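PDB 6HVG: alternansucrase from Leuconostoc mesenteroides, which is a large multidomain member of glycoside hydrolase family 70, with a calcium ion bound and choline-binding-type repeats beside its TIM-barrel core. Local coordinates for residues A[437-440]-A[441-445]; A[1257-1260]-A[1261-1265]; A[1281-1285]-A[1286-1290]. All blocks are in the same frame, centred on the assembly; numbering follows the deposited sequence.

Contact 1 (A[437-440]-A[441-445])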
ATOM      1  N   ARG A 437     -19.653  16.869 -32.667  1.00 59.12           N
ATOM      2  CA  ARG A 437     -19.241  18.011 -31.867  1.00 58.74           C
ATOM      3  C   ARG A 437     -19.369  17.675 -30.380  1.00 58.43           C
ATOM      4  O   ARG A 437     -20.162  16.828 -30.007  1.00 60.53           O
ATOM      5  CB  ARG A 437     -20.090  19.244 -32.211  1.00 59.60           C
ATOM      6  CG  ARG A 437     -19.761  19.909 -33.545  1.00 62.32           C
ATOM      7  CD  ARG A 437     -18.383  20.570 -33.514  1.00 65.29           C
ATOM      8  NE  ARG A 437     -18.005  21.272 -34.749  1.00 65.51           N
ATOM      9  CZ  ARG A 437     -17.607  20.678 -35.873  1.00 64.73           C
ATOM     10  NH1 ARG A 437     -17.570  19.346 -35.960  1.00 63.28           N
ATOM     11  NH2 ARG A 437     -17.297  21.405 -36.937  1.00 66.10           N
ATOM     12  N   PRO A 438     -18.578  18.332 -29.518  1.00 56.15           N
ATOM     13  CA  PRO A 438     -18.630  18.037 -28.096  1.00 54.69           C
ATOM     14  C   PRO A 438     -19.928  18.495 -27.479  1.00 54.60           C
ATOM     15  O   PRO A 438     -20.371  19.616 -27.718  1.00 60.89           O
ATOM     16  CB  PRO A 438     -17.451  18.838 -27.495  1.00 54.74           C
ATOM     17  CG  PRO A 438     -17.084  19.817 -28.513  1.00 56.98           C
ATOM     18  CD  PRO A 438     -17.539  19.315 -29.844  1.00 59.06           C
ATOM     19  N   LEU A 439     -20.499  17.643 -26.642  1.00 50.94           N
ATOM     20  CA  LEU A 439     -21.700  17.959 -25.912  1.00 47.50           C
ATOM     21  C   LEU A 439     -21.551  19.256 -25.126  1.00 48.25           C
ATOM     22  O   LEU A 439     -22.489  20.049 -25.027  1.00 50.11           O
ATOM     23  CB  LEU A 439     -22.038  16.808 -24.958  1.00 46.89           C
ATOM     24  CG  LEU A 439     -23.413  16.836 -24.292  1.00 46.90           C
ATOM     25  CD1 LEU A 439     -24.561  16.807 -25.289  1.00 48.60           C
ATOM     26  CD2 LEU A 439     -23.521  15.660 -23.353  1.00 46.63           C
ATOM     27  N   LEU A 440     -20.377  19.475 -24.555  1.00 48.00           N
ATOM     28  CA  LEU A 440     -20.118  20.664 -23.743  1.00 49.24           C
ATOM     29  C   LEU A 440     -20.036  21.993 -24.519  1.00 49.51           C
ATOM     30  O   LEU A 440     -19.899  23.061 -23.908  1.00 47.94           O
ATOM     31  CB  LEU A 440     -18.845  20.469 -22.907  1.00 50.39           C
ATOM     32  CG  LEU A 440     -18.850  19.359 -21.838  1.00 49.45           C
ATOM     33  CD1 LEU A 440     -17.475  19.209 -21.208  1.00 48.77           C
ATOM     34  CD2 LEU A 440     -19.877  19.649 -20.752  1.00 49.22           C
ATOM     35  N   MET A 441     -20.141  21.930 -25.842  1.00 50.70           N
ATOM     36  CA  MET A 441     -20.291  23.132 -26.676  1.00 55.57           C
ATOM     37  C   MET A 441     -21.698  23.722 -26.561  1.00 58.61           C
ATOM     38  O   MET A 441     -21.885  24.916 -26.791  1.00 65.23           O
ATOM     39  CB  MET A 441     -19.966  22.798 -28.147  1.00 54.92           C
ATOM     40  CG  MET A 441     -19.863  23.994 -29.099  1.00 55.34           C
ATOM     41  SD  MET A 441     -19.460  23.540 -30.814  1.00 56.59           S
ATOM     42  CE  MET A 441     -20.999  22.797 -31.356  1.00 56.61           C
ATOM     43  N   THR A 442     -22.664  22.872 -26.195  1.00 60.53           N
ATOM     44  CA  THR A 442     -24.092  23.167 -26.226  1.00 58.36           C
ATOM     45  C   THR A 442     -24.832  22.913 -24.912  1.00 57.01           C
ATOM     46  O   THR A 442     -25.860  23.529 -24.656  1.00 58.14           O
ATOM     47  CB  THR A 442     -24.739  22.317 -27.329  1.00 62.61           C
ATOM     48  OG1 THR A 442     -24.220  22.751 -28.600  1.00 62.41           O
ATOM     49  CG2 THR A 442     -26.274  22.446 -27.326  1.00 68.09           C
ATOM     50  N   TRP A 443     -24.342  22.008 -24.074  1.00 56.23           N
ATOM     51  CA  TRP A 443     -25.041  21.657 -22.832  1.00 53.52           C
ATOM     52  C   TRP A 443     -24.065  21.541 -21.668  1.00 53.35           C
ATOM     53  O   TRP A 443     -22.898  21.271 -21.867  1.00 53.22           O
ATOM     54  CB  TRP A 443     -25.805  20.343 -23.017  1.00 52.76           C
ATOM     55  CG  TRP A 443     -26.409  19.804 -21.777  1.00 51.18           C
ATOM     56  CD1 TRP A 443     -27.689  19.975 -21.336  1.00 51.30           C
ATOM     57  CD2 TRP A 443     -25.751  19.002 -20.796  1.00 51.32           C
ATOM     58  NE1 TRP A 443     -27.870  19.335 -20.135  1.00 54.38           N
ATOM     59  CE2 TRP A 443     -26.692  18.731 -19.778  1.00 52.54           C
ATOM     60  CE3 TRP A 443     -24.452  18.505 -20.665  1.00 50.21           C
ATOM     61  CZ2 TRP A 443     -26.373  17.974 -18.646  1.00 50.17           C
ATOM     62  CZ3 TRP A 443     -24.134  17.756 -19.537  1.00 49.55           C
ATOM     63  CH2 TRP A 443     -25.089  17.496 -18.545  1.00 49.27           C
ATOM     64  N   TRP A 444     -24.559  21.792 -20.458  1.00 52.89           N
ATOM     65  CA  TRP A 444     -23.774  21.678 -19.247  1.00 48.65           C
ATOM     66  C   TRP A 444     -24.659  21.088 -18.128  1.00 49.01           C
ATOM     67  O   TRP A 444     -25.873  21.269 -18.143  1.00 50.93           O
ATOM     68  CB  TRP A 444     -23.239  23.080 -18.878  1.00 50.14           C
ATOM     69  CG  TRP A 444     -22.488  23.680 -20.011  1.00 54.35           C
ATOM     70  CD1 TRP A 444     -21.151  23.588 -20.238  1.00 57.49           C
ATOM     71  CD2 TRP A 444     -23.032  24.411 -21.130  1.00 56.82           C
ATOM     72  NE1 TRP A 444     -20.829  24.214 -21.416  1.00 57.51           N
ATOM     73  CE2 TRP A 444     -21.967  24.726 -21.982  1.00 57.91           C
ATOM     74  CE3 TRP A 444     -24.308  24.809 -21.494  1.00 55.38           C
ATOM     75  CZ2 TRP A 444     -22.143  25.439 -23.177  1.00 59.20           C
ATOM     76  CZ3 TRP A 444     -24.477  25.520 -22.676  1.00 56.58           C
ATOM     77  CH2 TRP A 444     -23.407  25.826 -23.497  1.00 57.23           C
ATOM     78  N   PRO A 445     -24.055  20.404 -17.149  1.00 47.24           N
ATOM     79  CA  PRO A 445     -24.806  19.873 -16.028  1.00 46.04           C
ATOM     80  C   PRO A 445     -25.354  20.933 -15.077  1.00 46.13           C
ATOM     81  O   PRO A 445     -26.396  20.717 -14.461  1.00 51.59           O
ATOM     82  CB  PRO A 445     -23.793  18.991 -15.318  1.00 45.93           C
ATOM     83  CG  PRO A 445     -22.471  19.547 -15.680  1.00 46.09           C
ATOM     84  CD  PRO A 445     -22.623  20.085 -17.059  1.00 47.37           C
TER

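Contact 2 (A[1257-1260]-A[1261-1265])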
ATOM      1  N   GLY A1257     -14.201  10.163 -11.972  1.00 45.59           N
ATOM      2  CA  GLY A1257     -15.085  11.041 -11.251  1.00 46.47           C
ATOM      3  C   GLY A1257     -16.378  10.361 -10.848  1.00 48.50           C
ATOM      4  O   GLY A1257     -16.800   9.377 -11.469  1.00 49.39           O
ATOM      5  N   ALA A1258     -17.005  10.890  -9.800  1.00 47.71           N
ATOM      6  CA  ALA A1258     -18.265  10.352  -9.329  1.00 48.87           C
ATOM      7  C   ALA A1258     -19.394  10.557 -10.338  1.00 49.63           C
ATOM      8  O   ALA A1258     -20.342   9.765 -10.388  1.00 45.11           O
ATOM      9  CB  ALA A1258     -18.637  10.994  -8.008  1.00 50.83           C
ATOM     10  N   TYR A1259     -19.313  11.631 -11.135  1.00 49.40           N
ATOM     11  CA  TYR A1259     -20.394  11.951 -12.094  1.00 47.08           C
ATOM     12  C   TYR A1259     -19.867  12.215 -13.497  1.00 48.46           C
ATOM     13  O   TYR A1259     -20.275  13.158 -14.152  1.00 52.27           O
ATOM     14  CB  TYR A1259     -21.233  13.121 -11.574  1.00 44.52           C
ATOM     15  CG  TYR A1259     -21.871  12.815 -10.241  1.00 43.83           C
ATOM     16  CD1 TYR A1259     -22.936  11.932 -10.163  1.00 43.51           C
ATOM     17  CD2 TYR A1259     -21.396  13.389  -9.052  1.00 42.26           C
ATOM     18  CE1 TYR A1259     -23.519  11.625  -8.951  1.00 43.92           C
ATOM     19  CE2 TYR A1259     -21.979  13.092  -7.827  1.00 43.00           C
ATOM     20  CZ  TYR A1259     -23.040  12.209  -7.784  1.00 44.49           C
ATOM     21  OH  TYR A1259     -23.629  11.892  -6.572  1.00 44.79           O
ATOM     22  N   TYR A1260     -18.942  11.372 -13.946  1.00 50.35           N
ATOM     23  CA  TYR A1260     -18.480  11.352 -15.331  1.00 49.02           C
ATOM     24  C   TYR A1260     -19.591  10.789 -16.222  1.00 48.99           C
ATOM     25  O   TYR A1260     -19.671  11.135 -17.394  1.00 47.06           O
ATOM     26  CB  TYR A1260     -17.217  10.493 -15.420  1.00 49.41           C
ATOM     27  CG  TYR A1260     -16.585  10.359 -16.783  1.00 50.34           C
ATOM     28  CD1 TYR A1260     -15.991  11.440 -17.393  1.00 53.03           C
ATOM     29  CD2 TYR A1260     -16.546   9.138 -17.439  1.00 49.58           C
ATOM     30  CE1 TYR A1260     -15.398  11.315 -18.619  1.00 55.30           C
ATOM     31  CE2 TYR A1260     -15.959   9.003 -18.677  1.00 51.01           C
ATOM     32  CZ  TYR A1260     -15.392  10.088 -19.264  1.00 53.62           C
ATOM     33  OH  TYR A1260     -14.805   9.960 -20.508  1.00 56.21           O
ATOM     34  N   VAL A1261     -20.425   9.915 -15.655  1.00 47.68           N
ATOM     35  CA  VAL A1261     -21.651   9.466 -16.303  1.00 49.46           C
ATOM     36  C   VAL A1261     -22.716  10.520 -16.021  1.00 51.94           C
ATOM     37  O   VAL A1261     -23.036  10.782 -14.866  1.00 56.91           O
ATOM     38  CB  VAL A1261     -22.142   8.119 -15.756  1.00 50.04           C
ATOM     39  CG1 VAL A1261     -23.423   7.681 -16.470  1.00 49.97           C
ATOM     40  CG2 VAL A1261     -21.075   7.039 -15.901  1.00 49.10           C
ATOM     41  N   LEU A1262     -23.257  11.126 -17.077  1.00 50.07           N
ATOM     42  CA  LEU A1262     -24.031  12.359 -16.947  1.00 46.71           C
ATOM     43  C   LEU A1262     -25.451  12.162 -16.460  1.00 46.67           C
ATOM     44  O   LEU A1262     -26.130  11.213 -16.827  1.00 48.30           O
ATOM     45  CB  LEU A1262     -24.050  13.106 -18.267  1.00 46.65           C
ATOM     46  CG  LEU A1262     -22.669  13.553 -18.738  1.00 46.56           C
ATOM     47  CD1 LEU A1262     -22.705  14.109 -20.150  1.00 48.55           C
ATOM     48  CD2 LEU A1262     -22.127  14.581 -17.775  1.00 45.89           C
ATOM     49  N   LYS A1263     -25.875  13.118 -15.641  1.00 47.87           N
ATOM     50  CA  LYS A1263     -27.050  13.006 -14.800  1.00 48.27           C
ATOM     51  C   LYS A1263     -27.729  14.361 -14.700  1.00 46.50           C
ATOM     52  O   LYS A1263     -27.072  15.391 -14.805  1.00 50.58           O
ATOM     53  CB  LYS A1263     -26.562  12.537 -13.436  1.00 51.57           C
ATOM     54  CG  LYS A1263     -27.582  12.207 -12.358  1.00 53.71           C
ATOM     55  CD  LYS A1263     -26.952  12.453 -10.994  1.00 54.17           C
ATOM     56  CE  LYS A1263     -27.659  11.824  -9.811  1.00 54.00           C
ATOM     57  NZ  LYS A1263     -27.079  12.360  -8.545  1.00 53.84           N
ATOM     58  N   ASP A1264     -29.047  14.351 -14.544  1.00 43.26           N
ATOM     59  CA  ASP A1264     -29.817  15.550 -14.303  1.00 41.44           C
ATOM     60  C   ASP A1264     -29.994  15.709 -12.805  1.00 39.84           C
ATOM     61  O   ASP A1264     -30.464  14.775 -12.147  1.00 36.67           O
ATOM     62  CB  ASP A1264     -31.178  15.423 -14.960  1.00 43.11           C
ATOM     63  CG  ASP A1264     -32.137  16.488 -14.500  1.00 46.70           C
ATOM     64  OD1 ASP A1264     -31.824  17.683 -14.672  1.00 48.53           O
ATOM     65  OD2 ASP A1264     -33.189  16.136 -13.944  1.00 51.05           O
ATOM     66  N   TRP A1265     -29.614  16.868 -12.254  1.00 38.89           N
ATOM     67  CA  TRP A1265     -29.610  17.017 -10.803  1.00 39.57           C
ATOM     68  C   TRP A1265     -30.999  17.008 -10.250  1.00 39.35           C
ATOM     69  O   TRP A1265     -31.219  16.598  -9.109  1.00 40.44           O
ATOM     70  CB  TRP A1265     -28.897  18.284 -10.346  1.00 43.24           C
ATOM     71  CG  TRP A1265     -27.468  18.382 -10.781  1.00 46.74           C
ATOM     72  CD1 TRP A1265     -26.915  19.373 -11.528  1.00 51.19           C
ATOM     73  CD2 TRP A1265     -26.421  17.474 -10.496  1.00 47.94           C
ATOM     74  NE1 TRP A1265     -25.586  19.139 -11.738  1.00 50.66           N
ATOM     75  CE2 TRP A1265     -25.255  17.969 -11.122  1.00 50.72           C
ATOM     76  CE3 TRP A1265     -26.340  16.300  -9.761  1.00 50.09           C
ATOM     77  CZ2 TRP A1265     -24.022  17.324 -11.041  1.00 52.21           C
ATOM     78  CZ3 TRP A1265     -25.099  15.651  -9.679  1.00 54.01           C
ATOM     79  CH2 TRP A1265     -23.959  16.175 -10.319  1.00 52.44           C
TER

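Contact 3 (A[1281-1285]-A[1286-1290])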
ATOM      1  N   LEU A1281     -32.996  12.692 -22.404  1.00 48.01           N
ATOM      2  CA  LEU A1281     -31.979  13.673 -22.769  1.00 46.29           C
ATOM      3  C   LEU A1281     -32.354  15.037 -22.224  1.00 46.31           C
ATOM      4  O   LEU A1281     -33.501  15.253 -21.846  1.00 47.66           O
ATOM      5  CB  LEU A1281     -31.854  13.772 -24.274  1.00 46.51           C
ATOM      6  CG  LEU A1281     -31.148  12.626 -24.964  1.00 49.23           C
ATOM      7  CD1 LEU A1281     -31.560  12.599 -26.437  1.00 52.03           C
ATOM      8  CD2 LEU A1281     -29.641  12.730 -24.803  1.00 47.17           C
ATOM      9  N   PRO A1282     -31.390  15.970 -22.176  1.00 46.29           N
ATOM     10  CA  PRO A1282     -31.754  17.334 -21.873  1.00 46.29           C
ATOM     11  C   PRO A1282     -32.688  17.836 -22.952  1.00 45.40           C
ATOM     12  O   PRO A1282     -32.545  17.428 -24.092  1.00 47.54           O
ATOM     13  CB  PRO A1282     -30.421  18.085 -21.932  1.00 47.19           C
ATOM     14  CG  PRO A1282     -29.368  17.054 -21.782  1.00 48.23           C
ATOM     15  CD  PRO A1282     -29.944  15.825 -22.407  1.00 48.73           C
ATOM     16  N   LEU A1283     -33.634  18.698 -22.604  1.00 43.65           N
ATOM     17  CA  LEU A1283     -34.643  19.130 -23.572  1.00 42.66           C
ATOM     18  C   LEU A1283     -34.062  19.972 -24.708  1.00 44.46           C
ATOM     19  O   LEU A1283     -34.616  19.964 -25.789  1.00 46.32           O
ATOM     20  CB  LEU A1283     -35.783  19.870 -22.864  1.00 42.99           C
ATOM     21  CG  LEU A1283     -36.650  19.054 -21.881  1.00 42.20           C
ATOM     22  CD1 LEU A1283     -37.524  19.992 -21.077  1.00 42.64           C
ATOM     23  CD2 LEU A1283     -37.502  18.033 -22.568  1.00 42.04           C
ATOM     24  N   GLN A1284     -32.955  20.685 -24.481  1.00 46.75           N
ATOM     25  CA  GLN A1284     -32.313  21.491 -25.536  1.00 50.21           C
ATOM     26  C   GLN A1284     -31.960  20.601 -26.716  1.00 52.99           C
ATOM     27  O   GLN A1284     -32.042  21.031 -27.885  1.00 55.13           O
ATOM     28  CB  GLN A1284     -30.971  22.105 -25.083  1.00 53.51           C
ATOM     29  CG  GLN A1284     -30.985  22.961 -23.848  1.00 52.34           C
ATOM     30  CD  GLN A1284     -31.002  22.162 -22.587  1.00 50.21           C
ATOM     31  OE1 GLN A1284     -31.644  21.103 -22.506  1.00 46.67           O
ATOM     32  NE2 GLN A1284     -30.317  22.680 -21.570  1.00 52.08           N
ATOM     33  N   LEU A1285     -31.497  19.393 -26.407  1.00 51.97           N
ATOM     34  CA  LEU A1285     -30.989  18.492 -27.412  1.00 54.41           C
ATOM     35  C   LEU A1285     -32.087  17.892 -28.259  1.00 55.61           C
ATOM     36  O   LEU A1285     -31.795  17.470 -29.376  1.00 61.67           O
ATOM     37  CB  LEU A1285     -30.142  17.388 -26.786  1.00 56.47           C
ATOM     38  CG  LEU A1285     -28.713  17.770 -26.366  1.00 55.20           C
ATOM     39  CD1 LEU A1285     -27.935  18.451 -27.474  1.00 58.38           C
ATOM     40  CD2 LEU A1285     -28.754  18.686 -25.193  1.00 55.36           C
ATOM     41  N   GLN A1286     -33.330  17.897 -27.775  1.00 56.43           N
ATOM     42  CA  GLN A1286     -34.477  17.417 -28.556  1.00 57.36           C
ATOM     43  C   GLN A1286     -35.307  18.527 -29.181  1.00 57.19           C
ATOM     44  O   GLN A1286     -36.433  18.298 -29.627  1.00 55.71           O
ATOM     45  CB  GLN A1286     -35.388  16.593 -27.676  1.00 56.91           C
ATOM     46  CG  GLN A1286     -34.734  15.399 -27.027  1.00 58.26           C
ATOM     47  CD  GLN A1286     -35.726  14.649 -26.172  1.00 59.71           C
ATOM     48  OE1 GLN A1286     -36.417  15.239 -25.340  1.00 67.11           O
ATOM     49  NE2 GLN A1286     -35.834  13.348 -26.400  1.00 59.80           N
ATOM     50  N   ASN A1287     -34.728  19.721 -29.238  1.00 59.95           N
ATOM     51  CA  ASN A1287     -35.405  20.929 -29.735  1.00 56.35           C
ATOM     52  C   ASN A1287     -36.688  21.189 -28.997  1.00 56.60           C
ATOM     53  O   ASN A1287     -37.715  21.416 -29.623  1.00 65.43           O
ATOM     54  CB  ASN A1287     -35.658  20.860 -31.251  1.00 54.33           C
ATOM     55  CG  ASN A1287     -36.004  22.223 -31.856  1.00 54.32           C
ATOM     56  OD1 ASN A1287     -35.653  23.268 -31.334  1.00 54.69           O
ATOM     57  ND2 ASN A1287     -36.748  22.205 -32.932  1.00 54.58           N
ATOM     58  N   LYS A1288     -36.646  21.111 -27.674  1.00 53.44           N
ATOM     59  CA  LYS A1288     -37.774  21.467 -26.868  1.00 56.26           C
ATOM     60  C   LYS A1288     -37.268  22.559 -26.003  1.00 56.58           C
ATOM     61  O   LYS A1288     -36.071  22.776 -25.932  1.00 55.71           O
ATOM     62  CB  LYS A1288     -38.261  20.280 -26.043  1.00 60.67           C
ATOM     63  CG  LYS A1288     -38.858  19.183 -26.896  1.00 65.28           C
ATOM     64  CD  LYS A1288     -39.576  18.178 -26.000  1.00 74.23           C
ATOM     65  CE  LYS A1288     -40.037  16.932 -26.766  1.00 80.20           C
ATOM     66  NZ  LYS A1288     -40.971  17.293 -27.879  1.00 82.93           N
ATOM     67  N   ASP A1289     -38.180  23.258 -25.343  1.00 60.88           N
ATOM     68  CA  ASP A1289     -37.828  24.406 -24.523  1.00 61.96           C
ATOM     69  C   ASP A1289     -37.495  24.011 -23.100  1.00 59.42           C
ATOM     70  O   ASP A1289     -38.306  23.388 -22.425  1.00 63.51           O
ATOM     71  CB  ASP A1289     -38.977  25.401 -24.490  1.00 66.23           C
ATOM     72  CG  ASP A1289     -38.660  26.634 -23.657  1.00 70.01           C
ATOM     73  OD1 ASP A1289     -37.495  27.076 -23.600  1.00 72.88           O
ATOM     74  OD2 ASP A1289     -39.596  27.194 -23.073  1.00 75.18           O
ATOM     75  N   ALA A1290     -36.276  24.333 -22.685  1.00 55.06           N
ATOM     76  CA  ALA A1290     -35.774  23.991 -21.378  1.00 51.98           C
ATOM     77  C   ALA A1290     -35.789  25.244 -20.546  1.00 53.46           C
ATOM     78  O   ALA A1290     -35.125  26.197 -20.887  1.00 61.91           O
ATOM     79  CB  ALA A1290     -34.349  23.447 -21.491  1.00 49.97           C
TER
HETATM   80  O   HOH W   1     -36.322  13.355 -22.628  1.00 53.88           O

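Contact 1 (A[437-440]-A[441-445])
Pro-438 and Met-441 are joined through their backbones: Met-441 N donates to Pro-438 O at 3.0 Å, closing a type I turn about Leu-439 and Leu-440. Leu-439 O then takes two bonds, from Thr-442 N at 3.1 Å and from Trp-443 N at 2.9 Å. Overlapping turns thus carry the chain out of strand 437-438 toward helix 447-462. Proline, with no N-H to donate, is tolerated at Pro-438 because its neighbours Arg-437 and Leu-439 make the backbone bonds to Tyr-416 and Thr-414.

The apolar contacts run alongside this framework. Met-441 extends with CG anti to its nitrogen (chi1 -171°) and then bends at its sulfur, which lays CE against Arg-437 CB at 3.8 Å. Leu-439 and Trp-443 lie side by side, CD2 of the leucine 4.0 Å from CE3 of the indole. Leu-440 CD2 approaches Trp-444 CD1 at 4.2 Å.

Polar ends look elsewhere: Arg-437 NH2 makes a salt bridge to Glu-489, and Trp-443 NE1 bonds to Ser-1307 OG. The turns satisfy the carbonyls of Pro-438 and Leu-439 within a buried stretch, which is consistent with the large apolar side chains packed round it: Leu-440 meets helix 499-511 and Trp-444 helix 474-495.

Contact 2 (A[1257-1260]-A[1261-1265])
Between Tyr-1259 and Trp-1265 the chain bends back far enough for the two aromatic side chains to meet, although the two segments, continuous in the chain, share no backbone hydrogen bonds. The bend falls at Tyr-1259 and Tyr-1260, the second of which has helix-like angles; from Val-1261 to Asp-1264 the backbone is extended. Gly-1257 enters with a positive phi of 117°, a conformation in which a CB would press on the preceding carbonyl oxygen.

The aromatic pair is a T-shaped, edge-to-face stack. The six-membered ring of Trp-1265 turns its edge to the face of Tyr-1259, with centroids 5.3 Å apart and planes at 80°. Its CZ3 stands over the centre of the tyrosine ring, and its CH2 is 4.0 Å from Tyr-1259 CG. At the far end of the indole, NE1 bonds to Asp-446, which helps to fix the rotation of the ring.

This loop follows strand 1248-1252 of a six-stranded antiparallel sheet, and Val-1261 packs back on one of the sheet's two outermost strands, 1190-1197, where a compact branched side chain is apt.

Lys-1263 also borders the tyrosine. With CG anti to the backbone nitrogen (chi1 -175°) and the chain extended beyond it, CD lies 4.1 Å from Tyr-1259 CD1 and NZ 3.7 Å from Tyr-1259 CE1, approaching the ring obliquely. The ammonium has a weak hydrogen bond to Asn-1268. Tyr-1260 leaves the backbone pointing away from 1261-1265, and its hydroxyl bonds to Asp-413.

Contact 3 (A[1281-1285]-A[1286-1290])
An arrangement with the bonds of a Schellman motif follows the helix-like turn of 1283-1285, linking Leu-1283 with Lys-1288. Lys-1288 N donates to Leu-1283 O at 3.0 Å, the long six-to-one bond of the motif, while inside it Asn-1287 N reaches Gln-1284 O at 3.3 Å. Leu-1283 O also accepts from Gln-1286 N at 3.1 Å; the two donors arrive from opposite faces of the carbonyl plane, so that this oxygen is gripped twice.

Asn-1287 takes the left-handed conformation that the motif demands (phi 55°), a conformation asparagine tolerates better than most residues. The customary apolar contact across a Schellman motif is present too: Leu-1283 CD2 lies 4.0 Å from Lys-1288 CD, the lysine lending its aliphatic stem while its end leads away. The reversal sends the chain on toward strand 1291-1292, and Asp-1289 on the way bonds to Ser-384.

Ala-1290 faces back to the helix-like turn. Its CB sits 4.1 Å from Leu-1283 CB and 3.7 Å from Gln-1284 CD, a place where a small methyl group fits between a branched side chain and an amide. The Gln-1284 chain is bent at chi2 (79°), which brings its amide alongside that methyl. Gln-1286 OE1 and Leu-1281 N share a water through weak bonds, the longer of them 3.4 Å from the backbone nitrogen.

Contact 1 comes first in the chain, and contacts 2 and 3 follow more than 800 residues later in the long loop between strands 1248-1252 and 1291-1292. Contact 1 nevertheless touches both: its centre is about 14 Å from that of contact 2, met where Leu-439 packs on Leu-1262, and about 12 Å from that of contact 3, met where Trp-443 packs on Pro-1282. Contacts 2 and 3 do not touch; their nearest atoms are about 7 Å apart. All lie on the same side of the chain's centre, contact 3 farthest, at about 47 Å. One compact region is therefore assembled from two distant parts of the sequence, consistent with the U-shaped course of family 70 proteins.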